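Local atomic coordinates of putative alpha-galactosidase (Bacteroides fragilis, PDB entry 4NZJ), a protein that probably hydrolyses terminal, non-reducing alpha-D-galactose residues from alpha-D-galactosides such as galactose oligosaccharides, galactomannans and galactolipids. Residues I21-Y24 / P28-F31; D172-H175 / K180-I183; S185-K190 / M232-K237; C339-Y344 / N368-K373; S346-W351 / K373-P378. One frame throughout, in Å; residues are numbered along the deposited sequence. Where two conformers were deposited one is given.

Contact 1 (I21-Y24 / P28-F31)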
# COMPACT_ATOMS: atom_id res chain seq x y z
N ILE A 21 -5.29 8.69 -9.64
CA ILE A 21 -5.72 8.95 -8.27
C ILE A 21 -7.23 9.23 -8.25
O ILE A 21 -7.73 9.99 -9.08
CB ILE A 21 -4.92 10.12 -7.64
CG1 ILE A 21 -5.27 10.30 -6.15
CG2 ILE A 21 -5.15 11.42 -8.39
CD1 ILE A 21 -4.64 9.28 -5.24
N GLY A 22 -7.93 8.61 -7.31
CA GLY A 22 -9.37 8.77 -7.16
C GLY A 22 -9.71 9.52 -5.89
O GLY A 22 -9.02 9.41 -4.88
N ASN A 23 -10.79 10.30 -5.96
CA ASN A 23 -11.30 11.04 -4.81
C ASN A 23 -12.80 11.27 -4.98
O ASN A 23 -13.29 11.34 -6.11
CB ASN A 23 -10.56 12.38 -4.68
CG ASN A 23 -10.57 12.93 -3.27
OD1 ASN A 23 -10.99 14.07 -3.03
ND2 ASN A 23 -10.09 12.14 -2.33
N TYR A 24 -13.54 11.37 -3.88
CA TYR A 24 -14.97 11.70 -3.94
C TYR A 24 -15.16 13.18 -4.27
O TYR A 24 -14.36 14.02 -3.84
CB TYR A 24 -15.70 11.41 -2.63
CG TYR A 24 -15.66 9.99 -2.10
CD1 TYR A 24 -15.52 8.90 -2.95
CD2 TYR A 24 -15.80 9.74 -0.74
CE1 TYR A 24 -15.50 7.60 -2.46
CE2 TYR A 24 -15.78 8.45 -0.24
CZ TYR A 24 -15.63 7.38 -1.10
OH TYR A 24 -15.60 6.10 -0.61
N PRO A 28 -12.03 17.10 0.51
CA PRO A 28 -10.66 17.57 0.33
C PRO A 28 -9.80 16.61 -0.47
O PRO A 28 -9.91 15.38 -0.32
CB PRO A 28 -10.16 17.71 1.76
CG PRO A 28 -11.39 17.99 2.56
CD PRO A 28 -12.44 17.12 1.92
N PHE A 29 -8.95 17.18 -1.32
CA PHE A 29 -8.06 16.45 -2.20
C PHE A 29 -6.63 16.88 -1.86
O PHE A 29 -6.35 18.08 -1.79
CB PHE A 29 -8.38 16.81 -3.65
CG PHE A 29 -7.52 16.10 -4.67
CD1 PHE A 29 -6.22 16.53 -4.92
CD2 PHE A 29 -8.04 15.05 -5.41
CE1 PHE A 29 -5.44 15.90 -5.87
CE2 PHE A 29 -7.26 14.41 -6.36
CZ PHE A 29 -5.96 14.84 -6.59
N ILE A 30 -5.75 15.92 -1.63
CA ILE A 30 -4.32 16.19 -1.45
C ILE A 30 -3.49 15.14 -2.15
O ILE A 30 -3.71 13.95 -1.97
CB ILE A 30 -3.91 16.24 0.05
CG1 ILE A 30 -4.67 17.37 0.76
CG2 ILE A 30 -2.41 16.45 0.18
CD1 ILE A 30 -4.25 17.62 2.19
N PHE A 31 -2.55 15.58 -2.98
CA PHE A 31 -1.63 14.66 -3.64
C PHE A 31 -0.26 15.29 -3.78
O PHE A 31 -0.09 16.28 -4.50
CB PHE A 31 -2.15 14.26 -5.02
CG PHE A 31 -1.28 13.25 -5.71
CD1 PHE A 31 -1.20 11.95 -5.24
CD2 PHE A 31 -0.53 13.60 -6.83
CE1 PHE A 31 -0.40 11.01 -5.88
CE2 PHE A 31 0.27 12.66 -7.48
CZ PHE A 31 0.33 11.37 -6.99

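Contact 2 (D172-H175 / K180-I183)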
# COMPACT_ATOMS: atom_id res chain seq x y z
N ASP A 172 -3.21 17.73 10.38
CA ASP A 172 -2.81 18.98 9.73
C ASP A 172 -1.33 18.96 9.34
O ASP A 172 -0.97 19.37 8.24
CB ASP A 172 -3.10 20.18 10.63
CG ASP A 172 -4.59 20.49 10.75
OD1 ASP A 172 -5.41 19.94 9.99
OD2 ASP A 172 -4.95 21.32 11.61
N TYR A 173 -0.49 18.49 10.26
CA TYR A 173 0.94 18.38 10.01
C TYR A 173 1.21 17.47 8.81
O TYR A 173 2.01 17.81 7.93
CB TYR A 173 1.66 17.85 11.26
CG TYR A 173 3.16 17.89 11.20
CD1 TYR A 173 3.89 16.88 10.59
CD2 TYR A 173 3.86 18.94 11.78
CE1 TYR A 173 5.28 16.92 10.55
CE2 TYR A 173 5.25 18.99 11.75
CZ TYR A 173 5.95 17.98 11.14
OH TYR A 173 7.33 18.03 11.11
N LEU A 174 0.53 16.33 8.79
CA LEU A 174 0.66 15.37 7.70
C LEU A 174 0.18 15.95 6.37
O LEU A 174 0.88 15.87 5.37
CB LEU A 174 -0.09 14.07 8.02
CG LEU A 174 0.71 12.98 8.76
CD1 LEU A 174 1.56 13.53 9.89
CD2 LEU A 174 -0.23 11.89 9.26
N HIS A 175 -1.00 16.56 6.37
CA HIS A 175 -1.58 17.10 5.14
C HIS A 175 -0.72 18.19 4.51
O HIS A 175 -0.60 18.26 3.28
CB HIS A 175 -2.98 17.67 5.39
CG HIS A 175 -3.99 16.64 5.75
ND1 HIS A 175 -5.15 16.95 6.44
CD2 HIS A 175 -4.03 15.30 5.56
CE1 HIS A 175 -5.85 15.85 6.64
NE2 HIS A 175 -5.20 14.83 6.11
N LYS A 180 -1.37 11.28 4.21
CA LYS A 180 -2.73 10.95 4.63
C LYS A 180 -2.68 10.27 5.99
O LYS A 180 -1.76 9.49 6.27
CB LYS A 180 -3.38 10.03 3.61
CG LYS A 180 -3.48 10.63 2.22
CD LYS A 180 -4.89 10.49 1.68
CE LYS A 180 -5.01 11.12 0.31
NZ LYS A 180 -4.17 12.34 0.21
N LEU A 181 -3.67 10.55 6.84
CA LEU A 181 -3.72 10.01 8.20
C LEU A 181 -4.70 8.85 8.31
O LEU A 181 -5.88 8.99 7.99
CB LEU A 181 -4.12 11.10 9.19
CG LEU A 181 -4.28 10.61 10.63
CD1 LEU A 181 -2.96 10.11 11.18
CD2 LEU A 181 -4.84 11.70 11.52
N GLY A 182 -4.22 7.72 8.82
CA GLY A 182 -5.08 6.60 9.16
C GLY A 182 -5.33 6.50 10.65
O GLY A 182 -4.49 6.91 11.47
N ILE A 183 -6.49 5.95 11.00
CA ILE A 183 -6.85 5.75 12.39
C ILE A 183 -7.46 4.36 12.50
O ILE A 183 -7.68 3.69 11.49
CB ILE A 183 -7.79 6.86 12.91
CG1 ILE A 183 -7.67 7.03 14.43
CG2 ILE A 183 -9.24 6.63 12.48
CD1 ILE A 183 -8.04 8.42 14.90

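Contact 3 (S185-K190 / M232-K237)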
# COMPACT_ATOMS: atom_id res chain seq x y z
N SER A 185 -10.24 1.64 14.61
CA SER A 185 -11.27 1.27 15.57
C SER A 185 -11.66 -0.18 15.35
O SER A 185 -10.97 -0.92 14.64
CB SER A 185 -12.47 2.20 15.47
OG SER A 185 -13.36 1.97 16.56
N ASP A 186 -12.76 -0.59 15.98
CA ASP A 186 -13.15 -2.00 16.01
C ASP A 186 -14.67 -2.06 16.02
O ASP A 186 -15.33 -1.22 16.65
CB ASP A 186 -12.56 -2.63 17.27
CG ASP A 186 -12.69 -4.13 17.31
OD1 ASP A 186 -13.82 -4.63 17.51
OD2 ASP A 186 -11.65 -4.82 17.17
N ALA A 187 -15.21 -3.07 15.34
CA ALA A 187 -16.66 -3.27 15.23
C ALA A 187 -17.25 -3.98 16.45
O ALA A 187 -18.00 -4.96 16.34
CB ALA A 187 -16.98 -4.06 13.97
N ALA A 188 -16.92 -3.45 17.63
CA ALA A 188 -17.38 -3.99 18.89
C ALA A 188 -17.29 -2.88 19.93
O ALA A 188 -16.86 -1.76 19.63
CB ALA A 188 -16.54 -5.19 19.30
N GLU A 189 -17.68 -3.19 21.16
CA GLU A 189 -17.61 -2.24 22.26
C GLU A 189 -16.15 -1.97 22.65
O GLU A 189 -15.81 -0.88 23.12
CB GLU A 189 -18.41 -2.78 23.45
CG GLU A 189 -19.90 -3.02 23.17
CD GLU A 189 -20.23 -4.36 22.50
OE1 GLU A 189 -19.30 -5.09 22.09
OE2 GLU A 189 -21.43 -4.68 22.38
N LYS A 190 -15.29 -2.97 22.45
CA LYS A 190 -13.87 -2.85 22.80
C LYS A 190 -12.98 -3.32 21.65
O LYS A 190 -13.32 -4.26 20.93
CB LYS A 190 -13.56 -3.68 24.04
CG LYS A 190 -14.29 -3.24 25.30
CD LYS A 190 -13.70 -1.98 25.88
CE LYS A 190 -14.36 -1.63 27.21
NZ LYS A 190 -13.57 -0.64 27.98
N MSE A 232 -20.89 -8.81 8.22
CA MSE A 232 -21.15 -8.05 7.00
C MSE A 232 -21.96 -6.82 7.31
O MSE A 232 -21.69 -5.75 6.77
CB MSE A 232 -21.88 -8.93 5.98
CG MSE A 232 -20.94 -9.93 5.31
SE MSE A 232 -21.92 -11.11 4.08
CE MSE A 232 -22.88 -9.68 3.10
N GLU A 233 -22.94 -6.96 8.20
CA GLU A 233 -23.81 -5.84 8.58
C GLU A 233 -23.05 -4.77 9.36
O GLU A 233 -23.25 -3.57 9.12
CB GLU A 233 -25.01 -6.31 9.41
CG GLU A 233 -26.04 -7.15 8.65
CD GLU A 233 -26.82 -6.38 7.60
OE1 GLU A 233 -26.68 -5.14 7.51
OE2 GLU A 233 -27.58 -7.03 6.85
N ARG A 234 -22.19 -5.19 10.28
CA ARG A 234 -21.39 -4.24 11.07
C ARG A 234 -20.43 -3.46 10.18
O ARG A 234 -20.24 -2.25 10.36
CB ARG A 234 -20.64 -4.96 12.20
CG ARG A 234 -21.56 -5.53 13.26
CD ARG A 234 -20.81 -5.93 14.52
NE ARG A 234 -21.72 -6.54 15.49
CZ ARG A 234 -21.46 -6.72 16.78
NH1 ARG A 234 -20.31 -6.34 17.32
NH2 ARG A 234 -22.38 -7.28 17.55
N TYR A 235 -19.82 -4.14 9.22
CA TYR A 235 -18.95 -3.47 8.26
C TYR A 235 -19.75 -2.56 7.34
O TYR A 235 -19.32 -1.45 7.05
CB TYR A 235 -18.09 -4.48 7.48
CG TYR A 235 -16.89 -4.91 8.29
CD1 TYR A 235 -15.82 -4.04 8.49
CD2 TYR A 235 -16.84 -6.16 8.89
CE1 TYR A 235 -14.73 -4.41 9.25
CE2 TYR A 235 -15.74 -6.54 9.65
CZ TYR A 235 -14.70 -5.66 9.83
OH TYR A 235 -13.61 -6.03 10.59
N ALA A 236 -20.92 -3.01 6.91
CA ALA A 236 -21.77 -2.16 6.06
C ALA A 236 -22.19 -0.88 6.78
O ALA A 236 -22.20 0.19 6.19
CB ALA A 236 -22.99 -2.93 5.59
N LYS A 237 -22.54 -1.00 8.06
CA LYS A 237 -22.96 0.13 8.88
C LYS A 237 -21.87 1.20 8.97
O LYS A 237 -22.13 2.39 8.77
CB LYS A 237 -23.33 -0.35 10.29
CG LYS A 237 -23.72 0.75 11.28
CD LYS A 237 -25.10 1.29 11.01
CE LYS A 237 -25.44 2.42 11.99
NZ LYS A 237 -25.37 1.98 13.41
O HOH W 1 -19.57 -7.11 20.02

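Contact 4 (C339-Y344 / N368-K373)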
# COMPACT_ATOMS: atom_id res chain seq x y z
N CYS A 339 14.08 -12.47 8.97
CA CYS A 339 14.36 -13.08 7.68
C CYS A 339 15.67 -12.57 7.09
O CYS A 339 16.25 -11.60 7.59
CB CYS A 339 13.22 -12.79 6.70
SG CYS A 339 11.58 -13.30 7.30
N THR A 340 16.14 -13.22 6.03
CA THR A 340 17.34 -12.77 5.33
C THR A 340 17.00 -11.61 4.39
O THR A 340 15.83 -11.37 4.09
CB THR A 340 17.99 -13.90 4.51
OG1 THR A 340 17.18 -14.18 3.36
CG2 THR A 340 18.15 -15.16 5.36
N GLN A 341 18.03 -10.91 3.93
CA GLN A 341 17.85 -9.79 3.00
C GLN A 341 17.13 -10.26 1.73
O GLN A 341 16.20 -9.61 1.26
CB GLN A 341 19.21 -9.17 2.64
CG GLN A 341 19.20 -8.11 1.54
CD GLN A 341 18.66 -6.76 2.00
OE1 GLN A 341 18.54 -6.49 3.19
NE2 GLN A 341 18.36 -5.90 1.03
N GLU A 342 17.56 -11.40 1.19
CA GLU A 342 16.93 -11.92 -0.01
C GLU A 342 15.47 -12.29 0.23
O GLU A 342 14.61 -12.04 -0.62
CB GLU A 342 17.68 -13.14 -0.55
CG GLU A 342 17.32 -13.48 -1.99
CD GLU A 342 17.91 -12.47 -2.97
OE1 GLU A 342 19.10 -12.62 -3.32
OE2 GLU A 342 17.19 -11.53 -3.39
N GLN A 343 15.18 -12.84 1.41
CA GLN A 343 13.80 -13.17 1.76
C GLN A 343 12.94 -11.92 1.84
O GLN A 343 11.83 -11.88 1.31
CB GLN A 343 13.76 -13.94 3.08
CG GLN A 343 14.16 -15.39 2.91
CD GLN A 343 14.34 -16.12 4.21
OE1 GLN A 343 14.49 -15.51 5.27
NE2 GLN A 343 14.36 -17.45 4.14
N TYR A 344 13.45 -10.88 2.49
CA TYR A 344 12.75 -9.60 2.51
C TYR A 344 12.52 -9.01 1.11
O TYR A 344 11.46 -8.47 0.84
CB TYR A 344 13.51 -8.58 3.37
CG TYR A 344 13.42 -8.82 4.86
CD1 TYR A 344 12.21 -9.16 5.48
CD2 TYR A 344 14.53 -8.65 5.67
CE1 TYR A 344 12.13 -9.35 6.85
CE2 TYR A 344 14.46 -8.84 7.04
CZ TYR A 344 13.26 -9.19 7.62
OH TYR A 344 13.21 -9.38 8.99
N ASN A 368 18.27 0.88 7.58
CA ASN A 368 19.55 0.88 6.88
C ASN A 368 19.35 0.97 5.37
O ASN A 368 18.23 0.83 4.86
CB ASN A 368 20.43 -0.31 7.28
CG ASN A 368 19.82 -1.65 6.95
OD1 ASN A 368 18.99 -1.77 6.04
ND2 ASN A 368 20.24 -2.68 7.67
N ASP A 369 20.45 1.27 4.68
CA ASP A 369 20.45 1.41 3.23
C ASP A 369 19.87 0.20 2.52
O ASP A 369 19.11 0.34 1.57
CB ASP A 369 21.88 1.67 2.75
CG ASP A 369 21.98 1.87 1.25
OD1 ASP A 369 22.05 0.87 0.50
OD2 ASP A 369 22.01 3.04 0.81
N SER A 370 20.21 -0.99 3.00
CA SER A 370 19.76 -2.23 2.37
C SER A 370 18.24 -2.38 2.43
O SER A 370 17.62 -2.88 1.49
CB SER A 370 20.45 -3.45 2.98
OG SER A 370 21.81 -3.50 2.60
N THR A 371 17.64 -1.93 3.54
CA THR A 371 16.19 -1.97 3.70
C THR A 371 15.52 -0.97 2.77
O THR A 371 14.54 -1.28 2.11
CB THR A 371 15.80 -1.71 5.18
OG1 THR A 371 16.36 -2.74 5.99
CG2 THR A 371 14.30 -1.66 5.36
N LEU A 372 16.07 0.24 2.69
CA LEU A 372 15.52 1.26 1.80
C LEU A 372 15.71 0.87 0.32
O LEU A 372 14.87 1.20 -0.51
CB LEU A 372 16.13 2.63 2.10
CG LEU A 372 15.51 3.25 3.36
CD1 LEU A 372 16.43 4.29 3.97
CD2 LEU A 372 14.14 3.86 3.08
N LYS A 373 16.77 0.14 0.01
CA LYS A 373 16.98 -0.32 -1.37
C LYS A 373 15.81 -1.18 -1.82
O LYS A 373 15.40 -1.12 -2.98
CB LYS A 373 18.31 -1.09 -1.50
CG LYS A 373 18.63 -1.57 -2.91
CD LYS A 373 19.95 -2.32 -2.96
O HOH W 2 16.48 -5.40 4.86

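Contact 5 (S346-W351 / K373-P378)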
# COMPACT_ATOMS: atom_id res chain seq x y z
N SER A 346 12.22 -10.71 -1.72
CA SER A 346 11.18 -11.50 -2.38
C SER A 346 9.78 -11.18 -1.83
O SER A 346 8.81 -11.11 -2.57
CB SER A 346 11.48 -12.99 -2.25
OG SER A 346 12.66 -13.30 -2.96
N HIS A 347 9.70 -11.02 -0.52
CA HIS A 347 8.48 -10.59 0.17
C HIS A 347 7.97 -9.28 -0.43
O HIS A 347 6.81 -9.18 -0.81
CB HIS A 347 8.80 -10.49 1.66
CG HIS A 347 7.82 -9.73 2.49
ND1 HIS A 347 6.46 -9.93 2.44
CD2 HIS A 347 8.02 -8.81 3.46
CE1 HIS A 347 5.86 -9.13 3.31
NE2 HIS A 347 6.79 -8.45 3.95
N PHE A 348 8.85 -8.29 -0.58
CA PHE A 348 8.45 -7.03 -1.20
C PHE A 348 8.02 -7.23 -2.67
O PHE A 348 6.98 -6.71 -3.09
CB PHE A 348 9.58 -6.00 -1.10
CG PHE A 348 9.17 -4.63 -1.57
CD1 PHE A 348 8.37 -3.82 -0.78
CD2 PHE A 348 9.56 -4.17 -2.82
CE1 PHE A 348 7.98 -2.57 -1.22
CE2 PHE A 348 9.18 -2.91 -3.25
CZ PHE A 348 8.39 -2.11 -2.46
N SER A 349 8.82 -7.97 -3.42
CA SER A 349 8.56 -8.24 -4.84
C SER A 349 7.19 -8.86 -5.07
O SER A 349 6.48 -8.47 -5.99
CB SER A 349 9.63 -9.15 -5.42
OG SER A 349 10.91 -8.57 -5.28
N LEU A 350 6.83 -9.83 -4.24
CA LEU A 350 5.57 -10.54 -4.42
C LEU A 350 4.38 -9.70 -3.97
O LEU A 350 3.33 -9.73 -4.60
CB LEU A 350 5.63 -11.90 -3.73
CG LEU A 350 6.58 -12.88 -4.46
CD1 LEU A 350 6.86 -14.11 -3.61
CD2 LEU A 350 6.03 -13.27 -5.83
N TRP A 351 4.54 -8.94 -2.89
CA TRP A 351 3.52 -7.95 -2.51
C TRP A 351 3.28 -6.97 -3.67
O TRP A 351 2.15 -6.58 -3.96
CB TRP A 351 3.93 -7.20 -1.24
CG TRP A 351 3.39 -7.76 0.08
CD1 TRP A 351 2.74 -7.04 1.04
CD2 TRP A 351 3.47 -9.11 0.57
NE1 TRP A 351 2.42 -7.85 2.10
CE2 TRP A 351 2.84 -9.12 1.84
CE3 TRP A 351 4.01 -10.31 0.07
CZ2 TRP A 351 2.72 -10.29 2.61
CZ3 TRP A 351 3.90 -11.46 0.85
CH2 TRP A 351 3.26 -11.44 2.10
N LYS A 373 16.77 0.14 0.01
CA LYS A 373 16.98 -0.32 -1.37
C LYS A 373 15.81 -1.18 -1.82
O LYS A 373 15.40 -1.12 -2.98
CB LYS A 373 18.31 -1.09 -1.50
CG LYS A 373 18.63 -1.57 -2.91
CD LYS A 373 19.95 -2.32 -2.96
N ILE A 374 15.28 -1.98 -0.90
CA ILE A 374 14.12 -2.81 -1.19
C ILE A 374 12.86 -1.95 -1.29
O ILE A 374 12.16 -1.98 -2.30
CB ILE A 374 13.93 -3.91 -0.13
CG1 ILE A 374 15.12 -4.88 -0.16
CG2 ILE A 374 12.62 -4.64 -0.37
CD1 ILE A 374 15.20 -5.79 1.05
N LEU A 375 12.57 -1.19 -0.24
CA LEU A 375 11.30 -0.45 -0.15
C LEU A 375 11.15 0.66 -1.20
O LEU A 375 10.03 1.07 -1.49
CB LEU A 375 11.14 0.14 1.25
CG LEU A 375 10.98 -0.87 2.38
CD1 LEU A 375 10.97 -0.13 3.71
CD2 LEU A 375 9.71 -1.68 2.22
N LEU A 376 12.26 1.13 -1.75
CA LEU A 376 12.24 2.23 -2.73
C LEU A 376 12.45 1.77 -4.17
O LEU A 376 12.70 2.59 -5.05
CB LEU A 376 13.31 3.26 -2.38
CG LEU A 376 13.22 3.89 -0.99
CD1 LEU A 376 14.37 4.88 -0.81
CD2 LEU A 376 11.88 4.57 -0.79
N ASP A 377 12.33 0.47 -4.42
CA ASP A 377 12.60 -0.10 -5.75
C ASP A 377 11.59 0.47 -6.76
O ASP A 377 10.41 0.13 -6.69
CB ASP A 377 12.52 -1.62 -5.69
CG ASP A 377 12.98 -2.29 -6.95
OD1 ASP A 377 12.45 -1.97 -8.03
OD2 ASP A 377 13.88 -3.15 -6.86
N PRO A 378 12.04 1.33 -7.69
CA PRO A 378 11.05 2.03 -8.52
C PRO A 378 10.29 1.14 -9.50
O PRO A 378 9.11 1.37 -9.75
CB PRO A 378 11.87 3.06 -9.30
CG PRO A 378 13.21 3.10 -8.65
CD PRO A 378 13.41 1.78 -7.99

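Contact 1 (I21-Y24 / P28-F31)
I21 comes down on the rim of the F29 ring rather than over its face. Its methyl CG2 stops 3.9 Å from F29 CZ, near the plane of the ring, and the two side chains cross obliquely. The other branch of I21 goes its own way: with CG1 anti to the backbone nitrogen (chi1 -174°), CD1 is carried toward the second aromatic, 4.4 Å from F31 CD1. The isoleucine therefore uses its two branches on two different rings.

N23, two residues on and again directed at the facing strand, meets the same F29 ring further along its edge, N23 CB lying 3.7 Å from F29 CD2. Its flat amide stands almost perpendicular to that ring, the two planes being 88° apart. F29 thus has its edge lined by I21 and N23.

The strands themselves run nearly antiparallel, at 162°, but the axes of these short segments come no closer than 8.6 Å. That spacing is filled by side chains and marks the packing of two sheets in the N-terminal Ig-like domain. Strand 20-23 is bonded through its backbone to strand 82-92, whereas strand 28-36 pairs with strand 60-64. I90 of strand 82-92 touches both I21 and F29, L88 touches F31, and I61 of strand 60-64 packs on F29 as well.

Contact 2 (D172-H175 / K180-I183)
L174 and L181 pack a helix onto a strand within a beta-alpha-beta unit of the TIM barrel, in which strand 138-140 leads through helix 166-176 to strand 180-186. The contact proper is apolar. One methyl of the helix residue, L174 CD2, reaches the strand and lies 3.8 Å from L181 CD1, with L181 CB next at 4.0 Å. The two side chains cross at about a right angle, so a single methyl of L174 beds against the base and one branch of its partner. With CG of L181 anti to the backbone nitrogen (chi1 177°), the branch ending in CD1 lies on the side of that methyl. The same L174 CD2 also rests 4.1 Å from K180 O, a plain van der Waals approach to the strand backbone. Around this pair A171 and I167 of the helix cover L181, while L174 is flanked by I139 of the preceding strand and A123 of helix 116-128.

Polar bonding surrounds the leucines and goes to other parts of the fold. The backbone of strand 180-186 bonds to strand 138-140 and the residues flanking it, through K180 with S137 and I139, and through G182 with I139 and I141. K180 points its CB away from the helix, and its NZ finds I30 of the Ig-like domain. H175 NE2 stays 6.5 Å from K180 NZ and has a different partner, D215, just ahead of strand 216-220. A single carboxylate oxygen, D215 OD2, bonds both H175 NE2 and the backbone N of L181, tying the helix to the start of the strand.

Contact 3 (S185-K190 / M232-K237)
A187 and R234 form the close part of this contact, where the loop leaving strand 180-186 passes helix 228-243. Their CA atoms are 6.4 Å apart and their methyl and methylene face each other, A187 CB to R234 CB 4.2 Å. From there the arginine runs extended from CG to NE alongside the loop, and R234 CD passes 3.5 Å from A187 O. The guanidinium then turns its edge to that carbonyl: R234 NH1 donates to A187 O at 2.9 Å with an N-H...O angle of 158°. The oxygen lies practically in the guanidinium plane, while the donor is tilted 20° from the plane of the carbonyl. A187 is the centre of an inverse gamma turn, closed by a weak bond from A188 N to D186 O, and it is the carbonyl of this residue that meets the arginine.

The outer part is looser and wet. E189, exposed on the loop, makes no direct bond to the arginine; OE1 of E189 is 5.0 Å from R234 NH1, and a water fills the gap. That water donates to E189 OE1 and accepts from R234 NH1, each at 2.9 Å. So NH1 serves the loop twice, once directly and once through solvent. E230 adds a salt bridge to R234 NE, and Y199 a cation-pi contact.

Loops following barrel strands build the C-terminal rim of a TIM barrel, the side that carries the active site in this fold; here such a loop is pinned to the helix following the adjacent strand, 216-220.

Contact 4 (C339-Y344 / N368-K373)
N368 OD1 is gripped by two donors of T371, on the helix whose S370 receives Q341 from across the contact. T371 N and T371 OG1 both reach N368 OD1 at 2.8 Å, the first nearly along the C=O axis and the second from above the carbonyl plane. N368 is the N-cap of helix 369-375.

Across the gap a single amide does the work. Q341 bends at chi2 (76°), which lays its flat end against S370. Q341 NE2 donates to S370 O at 3.1 Å, and the bond is straight at the hydrogen, 168°. It does not follow a lone pair: the nitrogen sits 57° out of the carbonyl plane, although the oxygen is close to the plane of the glutamine amide. The other end of that amide, Q341 OE1, lies 3.6 Å from S370 CB and accepts from a water that also donates to T371 OG1. The water thus couples the crossing bond to the N-cap of the second helix.

The helix bearing Q341 starts in a capping box, with Q343 N donating to T340 OG1 at 3.1 Å and T340 N donating back to Q343 OE1 at 2.9 Å. At this surface site, then, two N-capped helix starts of the TIM-barrel domain meet through one glutamine reaching from the first turn of helix 341-353 to the first turn of helix 369-375.

Contact 5 (S346-W351 / K373-P378)
Two helices of the TIM-barrel domain, 341-353 and 369-375, pack here through one buried aromatic, F348, which presses against I374 and L375 near the end of the second helix. Carrying its CG anti to the backbone nitrogen (chi1 -173°), F348 sends its ring across to the last turn. One face of the ring lies over backbone: I374 O sits above it toward the rim, 3.3 Å from F348 CE2. On the same face L375 CA makes a CH-pi contact, 4.3 Å from the ring centroid and 21° off the normal.

Side chains close in at the base and flank of the ring. I374 CG2 comes within 3.4 Å of F348 CB, a tight approach for two carbons, as the side chains slide past each other in opposite directions. L375 points its CB away, yet its methyl CD2 curls back to lie 3.9 Å from F348 CD1.

The carbonyl of I374 has a hydrogen-bond donor of its own: D377 N donates to I374 O at 3.2 Å where the chain leaves the helix, and the next carbonyl, L375 O, bonds to Y136 OH.

D377 then N-caps helix 378-384 through its OD1 bond to L380 N. That helix packs L380 and I381 against F348, and Y136 touches F348 as well, whereas helix 296-303 meets helix 341-353 through other residues, H347, L350 and W351.

Contact 1, in the Ig-like domain, touches contact 2, in the barrel: their centres are 13 Å apart, and I30 O of contact 1 lies 2.7 Å from K180 NZ of contact 2, a probable hydrogen bond. Contacts 2 and 3 sit on the same strand, 180-186, at its start and beyond its end, with centres 23 Å apart. Contact 3 is thus nearer the rim where a TIM barrel normally holds its active site. Contacts 4 and 5 are successive levels of one helix pair, with centres 9 Å apart and sharing K373; I374 of contact 5 packs on Q341 and Y344. They lie across the chain's centre from contact 3, about 37 and 33 Å between centres.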